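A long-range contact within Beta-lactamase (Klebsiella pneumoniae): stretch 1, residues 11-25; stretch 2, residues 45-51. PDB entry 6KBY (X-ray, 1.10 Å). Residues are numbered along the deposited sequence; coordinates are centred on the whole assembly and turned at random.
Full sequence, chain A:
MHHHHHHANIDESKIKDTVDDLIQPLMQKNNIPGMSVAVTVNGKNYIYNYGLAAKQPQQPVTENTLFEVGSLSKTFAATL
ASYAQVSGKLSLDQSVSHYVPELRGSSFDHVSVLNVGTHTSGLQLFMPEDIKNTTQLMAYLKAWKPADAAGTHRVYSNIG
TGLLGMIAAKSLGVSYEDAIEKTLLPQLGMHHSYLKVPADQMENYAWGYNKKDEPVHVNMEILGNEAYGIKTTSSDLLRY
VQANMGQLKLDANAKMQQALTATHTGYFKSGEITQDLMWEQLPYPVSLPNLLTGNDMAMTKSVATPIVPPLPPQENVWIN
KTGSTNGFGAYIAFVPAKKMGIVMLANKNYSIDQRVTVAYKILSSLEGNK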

ATOM      1  N   ASP A  11       1.857  24.453  16.862  1.00 19.41           N
ATOM      2  CA  ASP A  11       2.233  23.055  16.693  1.00 15.81           C
ATOM      3  C   ASP A  11       2.915  22.810  15.354  1.00 15.54           C
ATOM      4  O   ASP A  11       3.803  21.954  15.266  1.00 15.04           O
ATOM      5  CB  ASP A  11       1.013  22.147  16.853  1.00 19.91           C
ATOM      6  CG  ASP A  11       0.625  21.939  18.303  1.00 22.40           C
ATOM      7  OD1 ASP A  11       1.398  22.342  19.196  1.00 22.37           O
ATOM      8  OD2 ASP A  11      -0.451  21.354  18.551  1.00 26.22           O
ATOM      9  N   GLU A  12       2.528  23.554  14.313  1.00 16.54           N
ATOM     10  CA  GLU A  12       3.082  23.330  12.978  1.00 17.49           C
ATOM     11  C   GLU A  12       4.600  23.444  12.985  1.00 15.50           C
ATOM     12  O   GLU A  12       5.296  22.626  12.372  1.00 16.16           O
ATOM     13  CB  GLU A  12       2.482  24.323  11.977  1.00 20.38           C
ATOM     14  CG  GLU A  12       2.808  24.039  10.496  1.00 22.29           C
ATOM     15  CD  GLU A  12       4.243  24.357  10.092  1.00 23.35           C
ATOM     16  OE1 GLU A  12       4.779  25.388  10.553  1.00 25.43           O
ATOM     17  OE2 GLU A  12       4.834  23.568   9.317  1.00 23.72           O
ATOM     18  N   SER A  13       5.136  24.475  13.644  1.00 15.54           N
ATOM     19  CA  SER A  13       6.583  24.651  13.650  1.00 15.70           C
ATOM     20  C   SER A  13       7.271  23.536  14.424  1.00 12.92           C
ATOM     21  O   SER A  13       8.375  23.111  14.055  1.00 12.36           O
ATOM     22  CB  SER A  13       6.947  26.022  14.222  1.00 17.30           C
ATOM     23  OG  SER A  13       6.661  27.050  13.290  1.00 19.84           O
ATOM     24  N   LYS A  14       6.624  23.044  15.479  1.00 12.35           N
ATOM     25  CA  LYS A  14       7.167  21.921  16.229  1.00 12.11           C
ATOM     26  C   LYS A  14       7.198  20.661  15.379  1.00 10.46           C
ATOM     27  O   LYS A  14       8.186  19.920  15.397  1.00 10.85           O
ATOM     28  CB  LYS A  14       6.350  21.704  17.505  1.00 13.43           C
ATOM     29  CG  LYS A  14       6.438  22.863  18.482  1.00 14.87           C
ATOM     30  CD  LYS A  14       5.490  22.696  19.662  1.00 19.32           C
ATOM     31  CE  LYS A  14       5.593  23.893  20.604  1.00 22.03           C
ATOM     32  NZ  LYS A  14       4.638  23.812  21.747  1.00 26.40           N
ATOM     33  N   ILE A  15       6.127  20.403  14.627  1.00  9.84           N
ATOM     34  CA  ILE A  15       6.087  19.222  13.770  1.00  9.48           C
ATOM     35  C   ILE A  15       7.158  19.307  12.690  1.00  9.94           C
ATOM     36  O   ILE A  15       7.882  18.337  12.432  1.00  9.72           O
ATOM     37  CB  ILE A  15       4.673  19.034  13.187  1.00 11.29           C
ATOM     38  CG1 ILE A  15       3.680  18.754  14.317  1.00 11.04           C
ATOM     39  CG2 ILE A  15       4.663  17.912  12.167  1.00 12.59           C
ATOM     40  CD1 ILE A  15       2.225  18.784  13.887  1.00 13.50           C
ATOM     41  N   LYS A  16       7.296  20.474  12.061  1.00 10.43           N
ATOM     42  CA  LYS A  16       8.326  20.627  11.039  1.00 10.54           C
ATOM     43  C   LYS A  16       9.710  20.361  11.611  1.00 10.25           C
ATOM     44  O   LYS A  16      10.534  19.702  10.970  1.00 10.18           O
ATOM     45  CB  LYS A  16       8.259  22.019  10.408  1.00 12.23           C
ATOM     46  CG  LYS A  16       9.292  22.225   9.308  1.00 14.48           C
ATOM     47  CD  LYS A  16       9.111  23.562   8.615  1.00 17.34           C
ATOM     48  CE  LYS A  16      10.016  23.676   7.401  1.00 20.27           C
ATOM     49  NZ  LYS A  16      11.461  23.658   7.772  1.00 20.08           N
ATOM     50  N   ASP A  17       9.987  20.863  12.821  1.00 10.41           N
ATOM     51  CA  ASP A  17      11.283  20.609  13.444  1.00  9.95           C
ATOM     52  C   ASP A  17      11.499  19.118  13.660  1.00  8.73           C
ATOM     53  O   ASP A  17      12.580  18.586  13.382  1.00  9.75           O
ATOM     54  CB  ASP A  17      11.384  21.346  14.780  1.00 11.45           C
ATOM     55  CG  ASP A  17      11.471  22.852  14.626  1.00 16.25           C
ATOM     56  OD1 ASP A  17      11.758  23.341  13.513  1.00 17.50           O
ATOM     57  OD2 ASP A  17      11.259  23.551  15.642  1.00 19.35           O
ATOM     58  N   THR A  18      10.486  18.435  14.190  1.00  8.72           N
ATOM     59  CA  THR A  18      10.605  16.997  14.410  1.00  9.22           C
ATOM     60  C   THR A  18      10.890  16.266  13.109  1.00  8.13           C
ATOM     61  O   THR A  18      11.765  15.393  13.047  1.00  9.33           O
ATOM     62  CB  THR A  18       9.323  16.460  15.043  1.00  9.81           C
ATOM     63  OG1 THR A  18       9.144  17.075  16.319  1.00 10.39           O
ATOM     64  CG2 THR A  18       9.397  14.946  15.212  1.00 11.31           C
ATOM     65  N   VAL A  19      10.147  16.604  12.058  1.00  7.96           N
ATOM     66  CA  VAL A  19      10.300  15.906  10.783  1.00  8.74           C
ATOM     67  C   VAL A  19      11.647  16.234  10.146  1.00  8.16           C
ATOM     68  O   VAL A  19      12.399  15.332   9.759  1.00  8.80           O
ATOM     69  CB  VAL A  19       9.113  16.211   9.849  1.00  8.94           C
ATOM     70  CG1 VAL A  19       9.299  15.524   8.499  1.00  9.62           C
ATOM     71  CG2 VAL A  19       7.798  15.778  10.489  1.00  9.29           C
ATOM     72  N   ASP A  20      11.983  17.528  10.049  1.00  8.50           N
ATOM     73  CA  ASP A  20      13.270  17.938   9.484  1.00  9.90           C
ATOM     74  C   ASP A  20      14.427  17.230  10.177  1.00  8.52           C
ATOM     75  O   ASP A  20      15.367  16.759   9.527  1.00  9.32           O
ATOM     76  CB  ASP A  20      13.474  19.446   9.672  1.00 10.59           C
ATOM     77  CG  ASP A  20      12.655  20.306   8.729  1.00 11.79           C
ATOM     78  OD1 ASP A  20      11.989  19.792   7.811  1.00 13.18           O
ATOM     79  OD2 ASP A  20      12.716  21.547   8.909  1.00 14.42           O
ATOM     80  N   ASP A  21      14.386  17.176  11.512  1.00  9.14           N
ATOM     81  CA  ASP A  21      15.496  16.632  12.284  1.00  9.40           C
ATOM     82  C   ASP A  21      15.698  15.145  12.056  1.00  8.61           C
ATOM     83  O   ASP A  21      16.803  14.644  12.287  1.00  9.99           O
ATOM     84  CB  ASP A  21      15.304  16.902  13.776  1.00 10.89           C
ATOM     85  CG  ASP A  21      15.538  18.358  14.147  1.00 13.15           C
ATOM     86  OD1 ASP A  21      15.927  19.157  13.268  1.00 13.78           O
ATOM     87  OD2 ASP A  21      15.322  18.703  15.329  1.00 17.27           O
ATOM     88  N   LEU A  22      14.653  14.424  11.641  1.00  8.15           N
ATOM     89  CA  LEU A  22      14.786  13.014  11.299  1.00  7.82           C
ATOM     90  C   LEU A  22      15.064  12.799   9.816  1.00  8.08           C
ATOM     91  O   LEU A  22      15.853  11.918   9.456  1.00  9.43           O
ATOM     92  CB  LEU A  22      13.519  12.251  11.694  1.00  8.67           C
ATOM     93  CG  LEU A  22      13.302  12.168  13.203  1.00  9.58           C
ATOM     94  CD1 LEU A  22      11.871  11.773  13.530  1.00 10.80           C
ATOM     95  CD2 LEU A  22      14.270  11.181  13.823  1.00 14.92           C
ATOM     96  N   ILE A  23      14.428  13.580   8.946  1.00  7.32           N
ATOM     97  CA  ILE A  23      14.523  13.333   7.509  1.00  8.01           C
ATOM     98  C   ILE A  23      15.862  13.784   6.947  1.00  7.22           C
ATOM     99  O   ILE A  23      16.429  13.111   6.081  1.00  7.67           O
ATOM    100  CB  ILE A  23      13.335  13.982   6.777  1.00  7.88           C
ATOM    101  CG1 ILE A  23      12.027  13.291   7.180  1.00  8.14           C
ATOM    102  CG2 ILE A  23      13.536  13.952   5.261  1.00  8.82           C
ATOM    103  CD1 ILE A  23      11.938  11.822   6.766  1.00  8.71           C
ATOM    104  N   GLN A  24      16.388  14.928   7.389  1.00  7.51           N
ATOM    105  CA  GLN A  24      17.659  15.382   6.824  1.00  7.52           C
ATOM    106  C   GLN A  24      18.792  14.398   7.072  1.00  7.55           C
ATOM    107  O   GLN A  24      19.493  14.043   6.107  1.00  7.95           O
ATOM    108  CB  GLN A  24      17.971  16.820   7.244  1.00  8.66           C
ATOM    109  CG  GLN A  24      17.023  17.819   6.627  1.00 11.09           C
ATOM    110  CD  GLN A  24      17.386  19.238   6.986  1.00 12.95           C
ATOM    111  OE1 GLN A  24      17.892  19.500   8.078  1.00 16.44           O
ATOM    112  NE2 GLN A  24      17.153  20.161   6.063  1.00 15.47           N
ATOM    113  N   PRO A  25      19.024  13.907   8.291  1.00  7.82           N
ATOM    114  CA  PRO A  25      20.072  12.886   8.454  1.00  8.19           C
ATOM    115  C   PRO A  25      19.758  11.591   7.727  1.00  7.75           C
ATOM    116  O   PRO A  25      20.670  10.954   7.184  1.00  8.27           O
ATOM    117  CB  PRO A  25      20.157  12.708   9.979  1.00  9.94           C
ATOM    118  CG  PRO A  25      19.570  13.979  10.546  1.00 12.22           C
ATOM    119  CD  PRO A  25      18.472  14.335   9.591  1.00  9.10           C
ATOM    120  N   ASN A  45      -3.219  19.311   7.922  1.00  9.17           N
ATOM    121  CA  ASN A  45      -2.347  18.582   7.014  1.00  9.35           C
ATOM    122  C   ASN A  45      -1.072  19.373   6.780  1.00 10.36           C
ATOM    123  O   ASN A  45      -1.121  20.585   6.533  1.00 12.36           O
ATOM    124  CB  ASN A  45      -3.061  18.323   5.689  1.00 12.25           C
ATOM    125  CG  ASN A  45      -4.249  17.397   5.851  1.00 11.55           C
ATOM    126  OD1 ASN A  45      -4.283  16.561   6.756  1.00 12.76           O
ATOM    127  ND2 ASN A  45      -5.229  17.537   4.974  1.00 16.40           N
ATOM    128  N   TYR A  46       0.062  18.684   6.853  1.00  8.38           N
ATOM    129  CA  TYR A  46       1.369  19.304   6.712  1.00  9.36           C
ATOM    130  C   TYR A  46       2.159  18.512   5.686  1.00  9.21           C
ATOM    131  O   TYR A  46       2.223  17.281   5.770  1.00 10.63           O
ATOM    132  CB  TYR A  46       2.094  19.267   8.053  1.00 11.70           C
ATOM    133  CG  TYR A  46       1.275  19.836   9.185  1.00 10.49           C
ATOM    134  CD1 TYR A  46       1.141  21.206   9.343  1.00 13.97           C
ATOM    135  CD2 TYR A  46       0.635  19.010  10.099  1.00 12.37           C
ATOM    136  CE1 TYR A  46       0.392  21.742  10.378  1.00 15.07           C
ATOM    137  CE2 TYR A  46      -0.120  19.540  11.143  1.00 13.60           C
ATOM    138  CZ  TYR A  46      -0.235  20.911  11.273  1.00 10.86           C
ATOM    139  OH  TYR A  46      -0.967  21.474  12.296  1.00 12.90           O
ATOM    140  N   ILE A  47       2.743  19.204   4.716  1.00  8.77           N
ATOM    141  CA  ILE A  47       3.513  18.572   3.650  1.00  9.14           C
ATOM    142  C   ILE A  47       4.908  19.168   3.676  1.00  7.99           C
ATOM    143  O   ILE A  47       5.056  20.393   3.592  1.00  9.50           O
ATOM    144  CB  ILE A  47       2.885  18.834   2.268  1.00 11.67           C
ATOM    145  CG1 ILE A  47       1.377  18.559   2.259  1.00 15.64           C
ATOM    146  CG2 ILE A  47       3.639  18.046   1.192  1.00 13.17           C
ATOM    147  CD1 ILE A  47       1.012  17.113   2.270  1.00 16.22           C
ATOM    148  N   TYR A  48       5.925  18.315   3.754  1.00  8.47           N
ATOM    149  CA  TYR A  48       7.318  18.747   3.796  1.00  8.89           C
ATOM    150  C   TYR A  48       8.068  18.092   2.645  1.00  7.61           C
ATOM    151  O   TYR A  48       8.058  16.863   2.513  1.00  8.72           O
ATOM    152  CB  TYR A  48       7.949  18.382   5.141  1.00 10.28           C
ATOM    153  CG  TYR A  48       7.176  18.973   6.300  1.00 11.24           C
ATOM    154  CD1 TYR A  48       7.184  20.341   6.527  1.00 14.13           C
ATOM    155  CD2 TYR A  48       6.414  18.177   7.147  1.00 13.57           C
ATOM    156  CE1 TYR A  48       6.467  20.902   7.569  1.00 15.30           C
ATOM    157  CE2 TYR A  48       5.692  18.734   8.202  1.00 12.00           C
ATOM    158  CZ  TYR A  48       5.729  20.094   8.400  1.00 12.94           C
ATOM    159  OH  TYR A  48       5.020  20.660   9.440  1.00 14.28           O
ATOM    160  N   ASN A  49       8.706  18.907   1.810  1.00  8.30           N
ATOM    161  CA  ASN A  49       9.428  18.434   0.639  1.00  8.78           C
ATOM    162  C   ASN A  49      10.918  18.674   0.814  1.00  7.22           C
ATOM    163  O   ASN A  49      11.332  19.715   1.344  1.00  9.05           O
ATOM    164  CB  ASN A  49       8.932  19.149  -0.611  1.00  9.30           C
ATOM    165  CG  ASN A  49       7.466  18.900  -0.860  1.00  9.00           C
ATOM    166  OD1 ASN A  49       6.980  17.777  -0.696  1.00  9.10           O
ATOM    167  ND2 ASN A  49       6.740  19.948  -1.227  1.00 11.38           N
ATOM    168  N   TYR A  50      11.719  17.717   0.352  1.00  8.13           N
ATOM    169  CA  TYR A  50      13.161  17.753   0.565  1.00  8.26           C
ATOM    170  C   TYR A  50      13.878  17.333  -0.705  1.00  8.17           C
ATOM    171  O   TYR A  50      13.530  16.315  -1.308  1.00  8.44           O
ATOM    172  CB  TYR A  50      13.566  16.766   1.662  1.00  8.96           C
ATOM    173  CG  TYR A  50      12.894  17.001   2.990  1.00  8.52           C
ATOM    174  CD1 TYR A  50      11.655  16.438   3.273  1.00  8.57           C
ATOM    175  CD2 TYR A  50      13.504  17.777   3.967  1.00  9.62           C
ATOM    176  CE1 TYR A  50      11.037  16.642   4.493  1.00  8.94           C
ATOM    177  CE2 TYR A  50      12.893  17.991   5.189  1.00 10.15           C
ATOM    178  CZ  TYR A  50      11.657  17.428   5.442  1.00  9.35           C
ATOM    179  OH  TYR A  50      11.030  17.626   6.653  1.00 11.23           O
ATOM    180  N   GLY A  51      14.908  18.087  -1.087  1.00  8.78           N
ATOM    181  CA  GLY A  51      15.832  17.569  -2.077  1.00  9.19           C
ATOM    182  C   GLY A  51      15.272  17.528  -3.488  1.00  8.98           C
ATOM    183  O   GLY A  51      14.486  18.382  -3.905  1.00  9.81           O
TER

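The contact between residues 11-25 and 45-51 of this beta-lactamase is a helix laid across a β-strand, in which every other strand residue is a tyrosine whose ring packs against aliphatic side chains of the helix, while two of the three hydroxyls are hydrogen-bonded to helix carboxylates. It illustrates a general principle: an amphipathic helix and a strand can meet through large aromatic residues when hydroxyl groups at the ring tips find acceptors among the helix side chains.

The alternation of an extended strand sets the pattern. Tyr 46, Tyr 48 and Tyr 50 point toward the helix, whereas Ile 47 and Asn 49 lie out of its reach. The helix answers with its own periodicity: Ile 15, Val 19 and Ile 23, spaced four residues apart, direct their CA-to-CB bonds toward the strand. The two axes run in broadly the same direction, 36° apart, and come no closer than 10.0 Å, a gap filled by the tyrosine rings and the aliphatic side chains they meet. Together the stretches bury 507 Å², most of the strand's share coming from Tyr 48 and Tyr 50.

Tyr 46 makes the simplest of the three contacts. Its CE2 lies 3.7 Å from Ile 15 CD1, and its CE1 lies 3.3 Å from Glu 12 CG, so the aliphatic part of a charged side chain contributes to the packing.

The carboxylate of that same glutamate serves the next tyrosine. Tyr 48 OH donates a hydrogen bond to Glu 12 OE2 at 2.9 Å, with the acceptor at the ring edge and near its plane, where a phenolic proton can readily be directed. The ring itself rests among aliphatic groups: Val 19 CG1 is 4.1 Å from Tyr 48 CD2, Ile 15 CG2 is 4.2 Å from Tyr 48 CE2, and Lys 16 CB is 3.5 Å from Tyr 48 CE1. Proximity alone does not make a bond, however. Lys 16 N also lies 3.5 Å from Tyr 48 OH, but the angle is poor, and this amide is already committed to Glu 12 O within the helix at 3.0 Å.

Tyr 50 combines both kinds of interaction most fully. Ile 23 CG2 sits over one face, 3.6 Å from the ring centroid and only 9° off the normal, a well-centred CH-π contact. At the ring edge, Tyr 50 OH donates a short hydrogen bond of 2.6 Å to Asp 20 OD1. Although the CA-to-CB bond of Asp 20 points sideways, the end of its side chain comes nearer to the strand. Its other oxygen is also engaged, as Lys 16 NZ forms a salt bridge with Asp 20 OD2 at 2.7 Å, one helical turn apart. The aspartate thus links a tyrosine across the contact to a lysine in its own helix. Val 19 CG1, 3.3 Å from Tyr 50 OH, also touches Tyr 48, so this small side chain bridges two neighbouring rings.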